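Local coordinates for antifreeze protein (Marinomonas primoryensis, PDB 3P4G), which binds ice through a calcium-dependent right-handed beta-helix, probably by way of anchored clathrate-like waters, as a hyperactive bacterial antifreeze protein, at residues A[129-143]-A[148-162]. Sequence-based numbering, arbitrary orientation. Where two conformers were deposited one is given.
Sequences NLSGDLDAGTDNDNI and DVNAALNAGTGNDNL. With CA (calcium ion), chain J; CA (calcium ion), chain I; CA (calcium ion), chain K; MG (magnesium ion), chain R.
With CG anti to the carbonyl carbon in both Asp141 (chi1 -53°) and Asp160 (chi1 -54°), the two carboxylates enter the turn beside their own backbone N atoms and meet at one calcium ion. Asp141 OD2 and Asp160 OD1 each bind it at 2.3 Å, joined by the carbonyl oxygens of Gly137, Asp139, Ala155 and Thr157. Asp160 OD1 also accepts from Asp141 N through its anti lone pair, at 2.9 Å. The other carboxylate oxygens, Asp141 OD1 and Asp160 OD2, hold the preceding and following calcium ions, sites completed partly by Asp122 and Asp179. Asp135 OD2 closes an Asx turn on Gly137 N (2.7 Å); an alanine here removes this acceptor, and the calcium-binding turn would probably be less firmly held. Asn140 OD1 receives Asn159 N at 2.8 Å. On the outer face Asn161 ND2 reaches Asn142 OD1 at 3.1 Å from above its carbonyl plane, the two side chains lying side by side. Inside, Ile143 CG2 packs on Leu162 CD1 (3.6 Å), and Leu130 crosses Leu153 at about a right angle. The contact thus joins successive coils of a parallel beta-helix, where shared calcium probably offsets the crowded carboxylate and carbonyl oxygens and makes the fold depend on the metal.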
# COMPACT_ATOMS: atom_id res chain seq x y z
N ASN A 129 -5.86 1.50 13.38
CA ASN A 129 -5.16 0.38 12.74
C ASN A 129 -6.05 -0.56 11.97
O ASN A 129 -7.19 -0.81 12.37
CB ASN A 129 -4.45 -0.46 13.83
CG ASN A 129 -3.42 0.37 14.63
OD1 ASN A 129 -3.36 0.28 15.88
ND2 ASN A 129 -2.65 1.16 13.94
N LEU A 130 -5.51 -1.16 10.92
CA LEU A 130 -6.29 -2.13 10.17
C LEU A 130 -5.75 -3.49 10.52
O LEU A 130 -4.60 -3.79 10.15
CB LEU A 130 -6.18 -1.87 8.67
CG LEU A 130 -6.85 -2.92 7.76
CD1 LEU A 130 -8.41 -2.86 7.92
CD2 LEU A 130 -6.45 -2.88 6.25
N SER A 131 -6.56 -4.31 11.20
CA SER A 131 -6.15 -5.69 11.55
C SER A 131 -7.11 -6.75 11.03
O SER A 131 -6.95 -7.93 11.35
CB SER A 131 -5.92 -5.89 13.06
OG SER A 131 -7.07 -5.58 13.83
N GLY A 132 -8.12 -6.35 10.27
CA GLY A 132 -8.96 -7.31 9.51
C GLY A 132 -8.57 -7.13 8.06
O GLY A 132 -7.90 -6.15 7.71
N ASP A 133 -8.95 -8.06 7.20
CA ASP A 133 -8.57 -8.01 5.80
C ASP A 133 -9.45 -7.05 5.06
O ASP A 133 -10.66 -7.16 5.11
CB ASP A 133 -8.73 -9.38 5.11
CG ASP A 133 -7.75 -10.41 5.62
OD1 ASP A 133 -6.72 -10.08 6.29
OD2 ASP A 133 -7.99 -11.59 5.35
N LEU A 134 -8.82 -6.11 4.37
CA LEU A 134 -9.57 -5.18 3.53
C LEU A 134 -9.46 -5.50 2.06
O LEU A 134 -8.35 -5.81 1.52
CB LEU A 134 -9.02 -3.76 3.78
CG LEU A 134 -9.86 -2.63 3.13
CD1 LEU A 134 -9.72 -1.39 3.98
CD2 LEU A 134 -9.37 -2.25 1.80
N ASP A 135 -10.61 -5.42 1.36
CA ASP A 135 -10.60 -5.56 -0.09
C ASP A 135 -11.31 -4.36 -0.70
O ASP A 135 -12.50 -4.16 -0.44
CB ASP A 135 -11.29 -6.86 -0.54
CG ASP A 135 -10.93 -7.22 -1.98
OD1 ASP A 135 -10.48 -8.37 -2.29
OD2 ASP A 135 -10.98 -6.33 -2.80
N ALA A 136 -10.58 -3.54 -1.47
CA ALA A 136 -11.23 -2.34 -2.06
C ALA A 136 -11.99 -2.72 -3.32
O ALA A 136 -12.80 -1.92 -3.85
CB ALA A 136 -10.18 -1.26 -2.37
N GLY A 137 -11.75 -3.94 -3.82
CA GLY A 137 -12.50 -4.46 -4.96
C GLY A 137 -12.17 -3.81 -6.31
O GLY A 137 -11.15 -3.06 -6.46
N THR A 138 -13.02 -4.07 -7.28
CA THR A 138 -12.85 -3.52 -8.64
C THR A 138 -12.96 -1.98 -8.61
O THR A 138 -13.32 -1.40 -7.56
CB THR A 138 -13.85 -4.11 -9.65
OG1 THR A 138 -15.18 -3.68 -9.34
CG2 THR A 138 -13.80 -5.68 -9.63
N ASP A 139 -12.64 -1.38 -9.76
CA ASP A 139 -12.66 0.09 -9.95
C ASP A 139 -11.59 0.83 -9.11
O ASP A 139 -10.74 0.22 -8.42
CB ASP A 139 -14.07 0.68 -9.72
CG ASP A 139 -14.85 0.94 -11.00
OD1 ASP A 139 -14.34 0.59 -12.12
OD2 ASP A 139 -16.00 1.48 -10.90
N ASN A 140 -11.66 2.15 -9.12
CA ASN A 140 -10.50 2.97 -8.73
C ASN A 140 -10.72 3.55 -7.35
O ASN A 140 -11.50 4.49 -7.18
CB ASN A 140 -10.35 4.04 -9.79
CG ASN A 140 -10.40 3.43 -11.22
OD1 ASN A 140 -9.39 2.97 -11.72
ND2 ASN A 140 -11.59 3.34 -11.79
N ASP A 141 -10.10 2.89 -6.38
CA ASP A 141 -10.39 3.14 -4.97
C ASP A 141 -9.33 3.97 -4.27
O ASP A 141 -8.12 3.87 -4.55
CB ASP A 141 -10.54 1.82 -4.25
CG ASP A 141 -11.57 0.90 -4.96
OD1 ASP A 141 -12.80 1.19 -4.93
OD2 ASP A 141 -11.16 -0.17 -5.44
N ASN A 142 -9.81 4.76 -3.32
CA ASN A 142 -8.95 5.52 -2.42
C ASN A 142 -9.03 4.88 -1.05
O ASN A 142 -10.15 4.70 -0.53
CB ASN A 142 -9.39 6.95 -2.33
CG ASN A 142 -8.26 7.85 -1.85
OD1 ASN A 142 -7.39 8.24 -2.64
ND2 ASN A 142 -8.21 8.12 -0.52
N ILE A 143 -7.86 4.45 -0.52
CA ILE A 143 -7.79 3.84 0.84
C ILE A 143 -6.81 4.66 1.72
O ILE A 143 -5.64 4.90 1.32
CB ILE A 143 -7.35 2.36 0.82
CG1 ILE A 143 -8.28 1.52 -0.11
CG2 ILE A 143 -7.34 1.76 2.22
CD1 ILE A 143 -7.65 1.27 -1.45
N ASP A 148 -1.50 1.32 11.26
CA ASP A 148 -0.75 0.25 10.62
C ASP A 148 -1.68 -0.59 9.77
O ASP A 148 -2.90 -0.64 10.03
CB ASP A 148 -0.25 -0.69 11.72
CG ASP A 148 0.73 -0.03 12.66
OD1 ASP A 148 1.56 0.75 12.20
OD2 ASP A 148 0.71 -0.33 13.88
N VAL A 149 -1.10 -1.23 8.76
CA VAL A 149 -1.77 -2.28 8.01
C VAL A 149 -1.21 -3.61 8.55
O VAL A 149 -0.04 -3.97 8.30
CB VAL A 149 -1.54 -2.15 6.51
CG1 VAL A 149 -2.08 -3.47 5.76
CG2 VAL A 149 -2.29 -0.91 5.97
N ASN A 150 -2.02 -4.33 9.34
CA ASN A 150 -1.53 -5.57 10.03
C ASN A 150 -1.99 -6.86 9.36
O ASN A 150 -1.46 -7.97 9.63
CB ASN A 150 -1.99 -5.55 11.47
CG ASN A 150 -1.32 -4.48 12.24
OD1 ASN A 150 -0.16 -4.18 11.97
ND2 ASN A 150 -2.02 -3.92 13.21
N ALA A 151 -2.94 -6.73 8.47
CA ALA A 151 -3.54 -7.87 7.83
C ALA A 151 -3.43 -7.77 6.29
O ALA A 151 -2.55 -7.04 5.77
CB ALA A 151 -5.02 -7.97 8.32
N ALA A 152 -4.25 -8.51 5.54
CA ALA A 152 -4.24 -8.37 4.07
C ALA A 152 -4.89 -7.07 3.63
O ALA A 152 -5.89 -6.65 4.20
CB ALA A 152 -4.96 -9.56 3.35
N LEU A 153 -4.34 -6.43 2.62
CA LEU A 153 -5.03 -5.28 2.05
C LEU A 153 -4.93 -5.47 0.52
O LEU A 153 -3.84 -5.41 -0.07
CB LEU A 153 -4.42 -3.96 2.52
CG LEU A 153 -5.25 -2.71 2.19
CD1 LEU A 153 -4.78 -1.53 3.09
CD2 LEU A 153 -5.21 -2.26 0.72
N ASN A 154 -6.07 -5.71 -0.10
CA ASN A 154 -6.14 -5.93 -1.53
C ASN A 154 -6.87 -4.76 -2.19
O ASN A 154 -8.06 -4.58 -1.95
CB ASN A 154 -6.87 -7.26 -1.75
CG ASN A 154 -6.04 -8.44 -1.29
OD1 ASN A 154 -4.85 -8.50 -1.56
ND2 ASN A 154 -6.66 -9.35 -0.55
N ALA A 155 -6.14 -3.95 -2.98
CA ALA A 155 -6.73 -2.77 -3.61
C ALA A 155 -7.54 -3.11 -4.89
O ALA A 155 -8.42 -2.31 -5.35
CB ALA A 155 -5.64 -1.74 -3.88
N GLY A 156 -7.25 -4.30 -5.43
CA GLY A 156 -7.96 -4.91 -6.59
C GLY A 156 -7.57 -4.34 -7.94
O GLY A 156 -6.60 -3.56 -8.10
N THR A 157 -8.39 -4.66 -8.92
CA THR A 157 -8.29 -3.98 -10.17
C THR A 157 -8.60 -2.52 -9.94
O THR A 157 -9.11 -2.10 -8.87
CB THR A 157 -9.28 -4.58 -11.21
OG1 THR A 157 -10.62 -4.20 -10.85
CG2 THR A 157 -9.12 -6.14 -11.32
N GLY A 158 -8.24 -1.72 -10.94
CA GLY A 158 -8.38 -0.27 -10.86
C GLY A 158 -7.11 0.48 -10.47
O GLY A 158 -6.19 -0.07 -9.85
N ASN A 159 -7.08 1.74 -10.83
CA ASN A 159 -6.01 2.67 -10.43
C ASN A 159 -6.26 3.14 -8.98
O ASN A 159 -7.00 4.10 -8.75
CB ASN A 159 -5.99 3.87 -11.37
CG ASN A 159 -5.84 3.49 -12.82
OD1 ASN A 159 -4.97 2.71 -13.19
ND2 ASN A 159 -6.63 4.10 -13.65
N ASP A 160 -5.69 2.41 -8.01
CA ASP A 160 -5.99 2.63 -6.59
C ASP A 160 -4.92 3.47 -5.92
O ASP A 160 -3.73 3.43 -6.27
CB ASP A 160 -6.08 1.27 -5.86
CG ASP A 160 -7.10 0.30 -6.55
OD1 ASP A 160 -8.32 0.60 -6.61
OD2 ASP A 160 -6.70 -0.77 -7.04
N ASN A 161 -5.35 4.19 -4.89
CA ASN A 161 -4.45 5.03 -4.12
C ASN A 161 -4.55 4.59 -2.66
O ASN A 161 -5.67 4.53 -2.10
CB ASN A 161 -4.85 6.48 -4.24
CG ASN A 161 -3.86 7.39 -3.50
OD1 ASN A 161 -2.69 7.38 -3.82
ND2 ASN A 161 -4.31 8.12 -2.47
N LEU A 162 -3.40 4.20 -2.10
CA LEU A 162 -3.32 3.73 -0.71
C LEU A 162 -2.35 4.64 0.05
O LEU A 162 -1.18 4.75 -0.33
CB LEU A 162 -2.84 2.28 -0.68
CG LEU A 162 -2.54 1.72 0.73
CD1 LEU A 162 -3.77 1.84 1.65
CD2 LEU A 162 -2.09 0.27 0.57
CA CA J . -9.70 -1.23 -6.89
CA CA I . -14.06 -0.66 -5.40
CA CA K . -5.15 -1.74 -8.54
MG MG R . -17.61 1.21 -12.12
O HOH W 1 -16.15 1.77 -13.56
O HOH W 2 -18.07 3.17 -11.87